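Local atomic coordinates of 5' nucleotidase family protein (Staphylococcus aureus subsp. aureus, PDB entry 4Q7F), a protein that belongs to the 5'-nucleotidase family, joining a calcineurin-like phosphoesterase domain that holds manganese and magnesium ions to a C-terminal 5'-nucleotidase domain. Residues 346-351 with 360-365; 404-409 with 482-487; 433-438 with 476-481. All coordinates share one frame; numbering follows the deposited sequence.

Overall arrangement
Reading from the N terminus, past the metal-holding part of the chain, interaction 1 comes first: helix 342-355 turns back onto strand 359-363, with eight residues between the two segments, most of them the end of the helix and the turn into the strand. It is complete before the other two begin. Interaction 2 closes a far longer loop, bringing the end of helix 397-408 against residues 482-487. Interaction 3 is nested inside that loop and joins 433-438 to the short helix 476-479 beside the ligand. Strands 359-363 and 435-438 are antiparallel neighbours in one sheet, which connects interactions 1 and 3. Interactions 2 and 3 touch directly, for instance through Y485 and N433. All three lie in the C-terminal domain.

Interaction 1 (346-351 with 360-365)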
# COMPACT_ATOMS: atom_id res chain seq x y z
N PHE A 346 -9.05 5.45 22.70
CA PHE A 346 -8.06 4.54 23.24
C PHE A 346 -6.71 4.63 22.52
O PHE A 346 -5.68 4.68 23.17
CB PHE A 346 -8.59 3.11 23.18
CG PHE A 346 -7.52 2.07 23.18
CD1 PHE A 346 -6.84 1.75 24.33
CD2 PHE A 346 -7.20 1.39 22.01
CE1 PHE A 346 -5.85 0.78 24.32
CE2 PHE A 346 -6.23 0.42 21.99
CZ PHE A 346 -5.55 0.11 23.15
N MSE A 347 -6.73 4.61 21.19
CA MSE A 347 -5.49 4.65 20.41
C MSE A 347 -4.77 5.94 20.68
O MSE A 347 -3.58 5.94 20.95
CB MSE A 347 -5.72 4.46 18.91
CG MSE A 347 -6.08 3.00 18.58
SE MSE A 347 -5.88 2.68 16.65
CE MSE A 347 -7.39 3.79 16.03
N ASN A 348 -5.48 7.06 20.58
CA ASN A 348 -4.87 8.36 20.86
C ASN A 348 -4.32 8.47 22.29
O ASN A 348 -3.25 9.02 22.50
CB ASN A 348 -5.83 9.49 20.52
CG ASN A 348 -5.80 9.85 19.05
OD1 ASN A 348 -4.76 10.31 18.53
ND2 ASN A 348 -6.92 9.68 18.36
N TYR A 349 -5.05 7.92 23.26
CA TYR A 349 -4.58 7.93 24.62
C TYR A 349 -3.27 7.16 24.75
O TYR A 349 -2.34 7.63 25.39
CB TYR A 349 -5.62 7.40 25.60
CG TYR A 349 -5.12 7.47 27.03
CD1 TYR A 349 -5.01 8.69 27.69
CD2 TYR A 349 -4.71 6.32 27.71
CE1 TYR A 349 -4.53 8.77 28.98
CE2 TYR A 349 -4.23 6.39 29.00
CZ TYR A 349 -4.15 7.61 29.63
OH TYR A 349 -3.67 7.69 30.91
N ALA A 350 -3.18 5.99 24.10
CA ALA A 350 -1.94 5.21 24.18
C ALA A 350 -0.76 6.01 23.63
O ALA A 350 0.34 5.97 24.18
CB ALA A 350 -2.09 3.88 23.45
N LEU A 351 -0.99 6.73 22.54
CA LEU A 351 0.04 7.55 21.93
C LEU A 351 0.42 8.75 22.81
O LEU A 351 1.60 9.10 22.96
CB LEU A 351 -0.40 8.01 20.53
CG LEU A 351 -0.54 6.94 19.45
CD1 LEU A 351 -1.16 7.56 18.20
CD2 LEU A 351 0.77 6.25 19.12
N ALA A 360 -1.87 14.10 19.76
CA ALA A 360 -1.56 12.86 19.04
C ALA A 360 -2.62 12.67 17.96
O ALA A 360 -3.66 13.34 17.97
CB ALA A 360 -1.52 11.68 19.97
N CYS A 361 -2.35 11.79 17.00
CA CYS A 361 -3.32 11.48 15.99
C CYS A 361 -3.03 10.13 15.38
O CYS A 361 -1.90 9.64 15.47
CB CYS A 361 -3.35 12.53 14.89
SG CYS A 361 -1.87 12.56 13.85
N THR A 362 -4.08 9.52 14.85
CA THR A 362 -4.00 8.26 14.10
C THR A 362 -5.15 8.14 13.13
O THR A 362 -6.23 8.70 13.34
CB THR A 362 -3.97 7.02 15.00
OG1 THR A 362 -3.70 5.85 14.20
CG2 THR A 362 -5.26 6.88 15.76
N ALA A 363 -4.90 7.44 12.03
CA ALA A 363 -5.94 7.17 11.06
C ALA A 363 -6.68 5.95 11.57
O ALA A 363 -6.19 5.26 12.48
CB ALA A 363 -5.33 6.89 9.70
N LEU A 364 -7.90 5.74 11.08
CA LEU A 364 -8.62 4.51 11.35
C LEU A 364 -8.38 3.68 10.07
O LEU A 364 -8.87 4.04 8.97
CB LEU A 364 -10.11 4.74 11.56
CG LEU A 364 -10.89 3.46 11.86
CD1 LEU A 364 -10.50 2.89 13.22
CD2 LEU A 364 -12.38 3.75 11.81
N PHE A 365 -7.61 2.62 10.18
CA PHE A 365 -7.29 1.80 9.00
C PHE A 365 -8.49 0.93 8.51
O PHE A 365 -9.41 0.61 9.27
CB PHE A 365 -5.99 1.01 9.23
CG PHE A 365 -4.80 1.91 9.51
CD1 PHE A 365 -4.27 2.72 8.51
CD2 PHE A 365 -4.21 1.95 10.77
CE1 PHE A 365 -3.19 3.55 8.75
CE2 PHE A 365 -3.12 2.79 11.02
CZ PHE A 365 -2.61 3.59 10.01
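The side-chain amide of N348 lies against the A360-C361 peptide with its oxygen foremost: OD1 stands almost straight above the carbonyl carbon of A360, at 3.2 Å, and over the CA of C361, at 3.1 Å. The other end of the same amide, ND2, passes near the methyl CG2 of T362 but gives its hydrogen bonds to the backbone oxygens of T344 and I436, one turn back in its own helix and on the adjacent strand. The ring of F365, at the end of the other segment, has the carbonyl oxygen of A363 above one face, offset toward the rim; it meets Y384 and F386 edge-to-face and touches the bound 3D1.

Two apolar side chains of the helix reach the other segment on either side of N348 in sequence. The selenomethionine M347 bends at its last torsion (chi3 -69°), which brings CE to 3.8 Å from T362 CG2 and 4.3 Å from L364 CD1; the M347 and T362 side chains cross at about a right angle. L351 sets its CB 3.9 Å from A360 CB, while its CD1 comes to 3.5 Å from the carbonyl oxygen of C361.

Helix 342-355 thus packs on a sheet of the C-terminal domain and leads through a short turn into strand 359-363. The two short axes approach to 7.5 Å, with their directions 136° apart. Helix 501-511 takes F346 and A350 from this segment and also touches L351.

No hydrogen bond joins the two segments: the helix is held to strand 359-363 by van der Waals packing, and the polar side chain of N348 is secured through ND2 to T344 and I436, so that N348 ties the helix to the neighbouring strand 435-438 as well.

Interaction 2 (404-409 with 482-487); sequences IERSAE and GGQYDM
R406 reaches from the helix end across the Y485 ring and grips the backbone of the facing loop. Its CG lies over the ring face, 3.5 Å from the centroid, a CH-pi contact; the bend at chi2 (53°) then turns CD toward the loop. Beyond it the guanidinium meets G483 O side-on with two nitrogens, NE at 3.0 Å and NH2 at 2.9 Å. One oxygen takes both bonds, NE in the carbonyl plane and NH2 from above it. Buried beside this, S407 OG hydrogen-bonds Y485 OH at 2.7 Å, at the edge of the tyrosine ring. Both hydroxyls have further partners in residues 433-438, Y437 OH for the serine and N433 O for the tyrosine.

Within the C-terminal domain the contact joins the last turn of helix 397-408 to the loop between helix 476-479 and strand 493-497. G483 and Q484 both take positive phi at the turn that carries the accepting carbonyl.

Toward solvent the fit is slacker. The exposed Q484 lays its amide over a guanidinium face, the planes 13° apart and stacked, yet its OE1 remains 4.0 Å from R406 NH1. That nitrogen instead forms a salt bridge with the partly exposed E409 of its own segment, 2.7 Å to OE1. At another margin the selenomethionine M487 brings only CE near, 4.2 Å from R406 CB.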
# COMPACT_ATOMS: atom_id res chain seq x y z
N ILE A 404 -5.16 19.61 10.77
CA ILE A 404 -6.57 19.24 11.02
C ILE A 404 -7.41 19.62 9.80
O ILE A 404 -8.36 18.94 9.48
CB ILE A 404 -7.13 19.83 12.33
CG1 ILE A 404 -6.31 19.36 13.53
CG2 ILE A 404 -8.56 19.38 12.55
CD1 ILE A 404 -6.63 20.05 14.85
N GLU A 405 -7.05 20.70 9.10
CA GLU A 405 -7.79 21.10 7.90
C GLU A 405 -7.58 20.03 6.78
O GLU A 405 -8.47 19.77 5.98
CB GLU A 405 -7.34 22.47 7.42
CG GLU A 405 -7.73 23.64 8.33
CD GLU A 405 -9.21 24.01 8.27
OE1 GLU A 405 -9.96 23.31 7.59
OE2 GLU A 405 -9.64 25.02 8.93
N ARG A 406 -6.41 19.42 6.75
CA ARG A 406 -6.13 18.39 5.73
C ARG A 406 -7.07 17.21 5.98
O ARG A 406 -7.77 16.78 5.07
CB ARG A 406 -4.68 17.98 5.72
CG ARG A 406 -4.37 16.70 4.91
CD ARG A 406 -4.88 16.71 3.48
NE ARG A 406 -4.59 15.42 2.82
CZ ARG A 406 -5.21 14.96 1.74
NH1 ARG A 406 -6.18 15.68 1.14
NH2 ARG A 406 -4.87 13.78 1.25
N SER A 407 -7.11 16.72 7.22
CA SER A 407 -8.02 15.65 7.60
C SER A 407 -9.46 16.04 7.30
O SER A 407 -10.19 15.21 6.80
CB SER A 407 -7.88 15.31 9.09
OG SER A 407 -6.55 14.96 9.41
N ALA A 408 -9.89 17.27 7.63
CA ALA A 408 -11.26 17.74 7.38
C ALA A 408 -11.69 17.70 5.90
O ALA A 408 -12.90 17.74 5.60
CB ALA A 408 -11.49 19.16 8.00
N GLU A 409 -10.72 17.64 5.00
CA GLU A 409 -10.97 17.51 3.55
C GLU A 409 -11.61 16.16 3.21
O GLU A 409 -12.16 15.98 2.14
CB GLU A 409 -9.68 17.64 2.74
CG GLU A 409 -9.04 19.01 2.81
CD GLU A 409 -7.71 19.06 2.09
OE1 GLU A 409 -7.41 18.12 1.29
OE2 GLU A 409 -6.96 20.03 2.32
N GLY A 482 3.33 11.69 4.25
CA GLY A 482 2.45 10.71 3.66
C GLY A 482 1.00 11.12 3.76
O GLY A 482 0.57 11.61 4.80
N GLY A 483 0.28 10.95 2.66
CA GLY A 483 -1.13 11.31 2.61
C GLY A 483 -1.35 12.81 2.45
O GLY A 483 -2.42 13.31 2.77
N GLN A 484 -0.34 13.51 1.90
CA GLN A 484 -0.39 14.96 1.68
C GLN A 484 -0.46 15.78 2.98
O GLN A 484 -1.18 16.79 3.05
CB GLN A 484 -1.55 15.38 0.74
CG GLN A 484 -1.50 14.81 -0.65
CD GLN A 484 -2.70 15.25 -1.49
OE1 GLN A 484 -3.14 16.41 -1.41
NE2 GLN A 484 -3.22 14.35 -2.30
N TYR A 485 0.28 15.33 3.99
CA TYR A 485 0.44 16.05 5.26
C TYR A 485 1.86 16.66 5.21
O TYR A 485 2.74 16.38 6.03
CB TYR A 485 0.25 15.12 6.45
CG TYR A 485 -1.22 14.78 6.67
CD1 TYR A 485 -1.83 13.73 6.00
CD2 TYR A 485 -2.00 15.56 7.52
CE1 TYR A 485 -3.17 13.43 6.20
CE2 TYR A 485 -3.35 15.27 7.72
CZ TYR A 485 -3.93 14.22 7.09
OH TYR A 485 -5.29 13.95 7.29
N ASP A 486 2.03 17.52 4.22
CA ASP A 486 3.31 18.18 3.96
C ASP A 486 3.78 19.15 5.04
O ASP A 486 4.96 19.38 5.17
CB ASP A 486 3.23 18.81 2.57
CG ASP A 486 3.05 17.75 1.48
OD1 ASP A 486 4.02 17.00 1.22
OD2 ASP A 486 1.93 17.62 0.93
N MSE A 487 2.86 19.66 5.86
CA MSE A 487 3.23 20.58 6.93
C MSE A 487 4.11 19.92 7.97
O MSE A 487 4.79 20.61 8.71
CB MSE A 487 1.97 21.22 7.54
CG MSE A 487 1.12 20.35 8.49
SE MSE A 487 0.27 18.73 7.71
CE MSE A 487 -0.88 19.62 6.40

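Interaction 3 (433-438 with 476-481). With 3D1 ((2R,3S,5R)-5-(6-amino-9H-purin-9-yl)-tetrahydro-2-(hydroxymethyl)furan-3-ol), chain D.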
# COMPACT_ATOMS: atom_id res chain seq x y z
N ASN A 433 -6.11 8.28 5.06
CA ASN A 433 -5.58 9.63 5.01
C ASN A 433 -6.40 10.59 5.86
O ASN A 433 -6.19 11.78 5.77
CB ASN A 433 -5.42 10.15 3.59
CG ASN A 433 -4.20 9.57 2.89
OD1 ASN A 433 -3.31 9.00 3.54
ND2 ASN A 433 -4.15 9.70 1.58
N TYR A 434 -7.34 10.06 6.64
CA TYR A 434 -8.11 10.86 7.58
C TYR A 434 -7.60 10.58 8.99
O TYR A 434 -7.56 9.43 9.41
CB TYR A 434 -9.59 10.51 7.53
CG TYR A 434 -10.40 11.22 8.62
CD1 TYR A 434 -10.60 12.59 8.58
CD2 TYR A 434 -10.99 10.51 9.65
CE1 TYR A 434 -11.32 13.22 9.57
CE2 TYR A 434 -11.73 11.12 10.63
CZ TYR A 434 -11.90 12.48 10.59
OH TYR A 434 -12.67 13.07 11.57
N ASP A 435 -7.29 11.62 9.74
CA ASP A 435 -6.77 11.42 11.10
C ASP A 435 -7.73 11.92 12.12
O ASP A 435 -8.44 12.94 11.90
CB ASP A 435 -5.41 12.10 11.31
CG ASP A 435 -4.26 11.37 10.63
OD1 ASP A 435 -4.34 10.15 10.43
OD2 ASP A 435 -3.22 12.03 10.35
N ILE A 436 -7.76 11.18 13.23
CA ILE A 436 -8.52 11.56 14.41
C ILE A 436 -7.49 12.03 15.43
O ILE A 436 -6.51 11.32 15.72
CB ILE A 436 -9.35 10.40 15.00
CG1 ILE A 436 -10.39 9.88 14.00
CG2 ILE A 436 -10.03 10.85 16.28
CD1 ILE A 436 -9.88 8.82 13.04
N TYR A 437 -7.70 13.21 16.01
CA TYR A 437 -6.74 13.80 16.93
C TYR A 437 -7.15 13.72 18.39
O TYR A 437 -8.32 13.79 18.73
CB TYR A 437 -6.52 15.29 16.57
CG TYR A 437 -6.00 15.50 15.17
CD1 TYR A 437 -6.85 15.44 14.08
CD2 TYR A 437 -4.65 15.82 14.95
CE1 TYR A 437 -6.38 15.64 12.79
CE2 TYR A 437 -4.17 16.00 13.66
CZ TYR A 437 -5.03 15.91 12.59
OH TYR A 437 -4.55 16.12 11.35
N GLY A 438 -6.15 13.59 19.24
CA GLY A 438 -6.34 13.56 20.69
C GLY A 438 -5.53 14.65 21.37
O GLY A 438 -4.41 15.02 20.92
N ASN A 476 5.38 7.50 11.49
CA ASN A 476 6.50 7.85 10.60
C ASN A 476 6.06 8.19 9.18
O ASN A 476 6.72 8.99 8.50
CB ASN A 476 7.55 6.76 10.56
CG ASN A 476 7.07 5.52 9.88
OD1 ASN A 476 6.24 4.79 10.42
ND2 ASN A 476 7.60 5.25 8.71
N TYR A 477 4.95 7.60 8.76
CA TYR A 477 4.38 7.84 7.43
C TYR A 477 4.00 9.31 7.36
O TYR A 477 4.41 10.03 6.45
CB TYR A 477 3.13 6.96 7.23
CG TYR A 477 2.47 7.01 5.88
CD1 TYR A 477 2.95 6.25 4.82
CD2 TYR A 477 1.32 7.76 5.69
CE1 TYR A 477 2.34 6.28 3.59
CE2 TYR A 477 0.68 7.79 4.45
CZ TYR A 477 1.20 7.04 3.41
OH TYR A 477 0.58 7.03 2.19
N ARG A 478 3.21 9.75 8.34
CA ARG A 478 2.83 11.15 8.41
C ARG A 478 4.04 12.10 8.53
O ARG A 478 4.05 13.15 7.91
CB ARG A 478 1.90 11.39 9.57
CG ARG A 478 0.51 10.87 9.34
CD ARG A 478 -0.29 11.75 8.40
NE ARG A 478 -1.65 11.23 8.35
CZ ARG A 478 -2.12 10.38 7.45
NH1 ARG A 478 -1.39 9.93 6.42
NH2 ARG A 478 -3.37 9.97 7.59
N ALA A 479 5.04 11.73 9.35
CA ALA A 479 6.22 12.54 9.59
C ALA A 479 6.96 12.98 8.32
O ALA A 479 7.51 14.10 8.29
CB ALA A 479 7.18 11.85 10.56
N VAL A 480 6.98 12.14 7.29
CA VAL A 480 7.61 12.51 6.03
C VAL A 480 6.61 13.01 4.97
O VAL A 480 6.94 13.14 3.80
CB VAL A 480 8.47 11.35 5.45
CG1 VAL A 480 9.64 11.07 6.39
CG2 VAL A 480 7.63 10.12 5.24
N GLY A 481 5.39 13.30 5.40
CA GLY A 481 4.35 13.88 4.52
C GLY A 481 3.31 12.97 3.88
O GLY A 481 2.51 13.42 3.05
O5' 3D1 D . 0.15 5.79 -1.63
C5' 3D1 D . 0.31 5.47 -0.25
C4' 3D1 D . 0.84 4.06 -0.09
O4' 3D1 D . 1.21 3.93 1.27
C1' 3D1 D . 0.36 3.01 1.97
N9 3D1 D . 0.03 3.58 3.31
C4 3D1 D . 0.83 3.41 4.35
N3 3D1 D . 2.02 2.78 4.53
C2 3D1 D . 2.62 2.78 5.73
N1 3D1 D . 2.09 3.40 6.82
C6 3D1 D . 0.91 4.07 6.78
N6 3D1 D . 0.42 4.69 7.89
C5 3D1 D . 0.21 4.12 5.48
N7 3D1 D . -0.94 4.65 5.00
C8 3D1 D . -1.04 4.33 3.69
C2' 3D1 D . -0.81 2.72 1.05
C3' 3D1 D . -0.17 2.94 -0.31
O3' 3D1 D . 0.51 1.73 -0.69
O HOH W 1 -1.67 8.04 1.37
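Y477 lines the binding pocket of 3D1, and the next residue on helix 476-479, R478, fastens that helix to the segment around strand 435-438. The purine of 3D1 lies over one face of the Y477 ring, with C5 above its centre and C4 3.3 Å from CE1. The tyrosine CG that starts this ring is anti to the backbone N (chi1 -176°). Its hydroxyl is 2.6 Å from a water that in turn donates to N433 OD1 at 2.9 Å, so one water bridges the two polar ends, while OD1 also lies at the ring edge.

R478 meets D435 tip to tip in a two-pronged salt bridge. NE reaches OD2 at 2.7 Å along a nearly straight bond (174°), in the guanidinium plane and on the syn side of the carboxylate, somewhat out of its plane; NH2 reaches OD1 at 3.0 Å, approaching from above the carboxylate plane. NH2 also bonds to F432 O, and NH1 makes a weak bond to G482 O while lying in plane at the edge of the Y477 ring.

The helix ends in a Schellman motif with G481 as its C-prime residue, G481 N bonding to R478 O and G482 N to Y477 O. Strand 435-438 itself pairs with strand 359-363 of the same sheet.

Because this ion pair is buried, each charge probably offsets the cost of burying the other. R478 is a second-shell residue at the edge of the tyrosine ring on which the purine rests, and D435 holds it from behind.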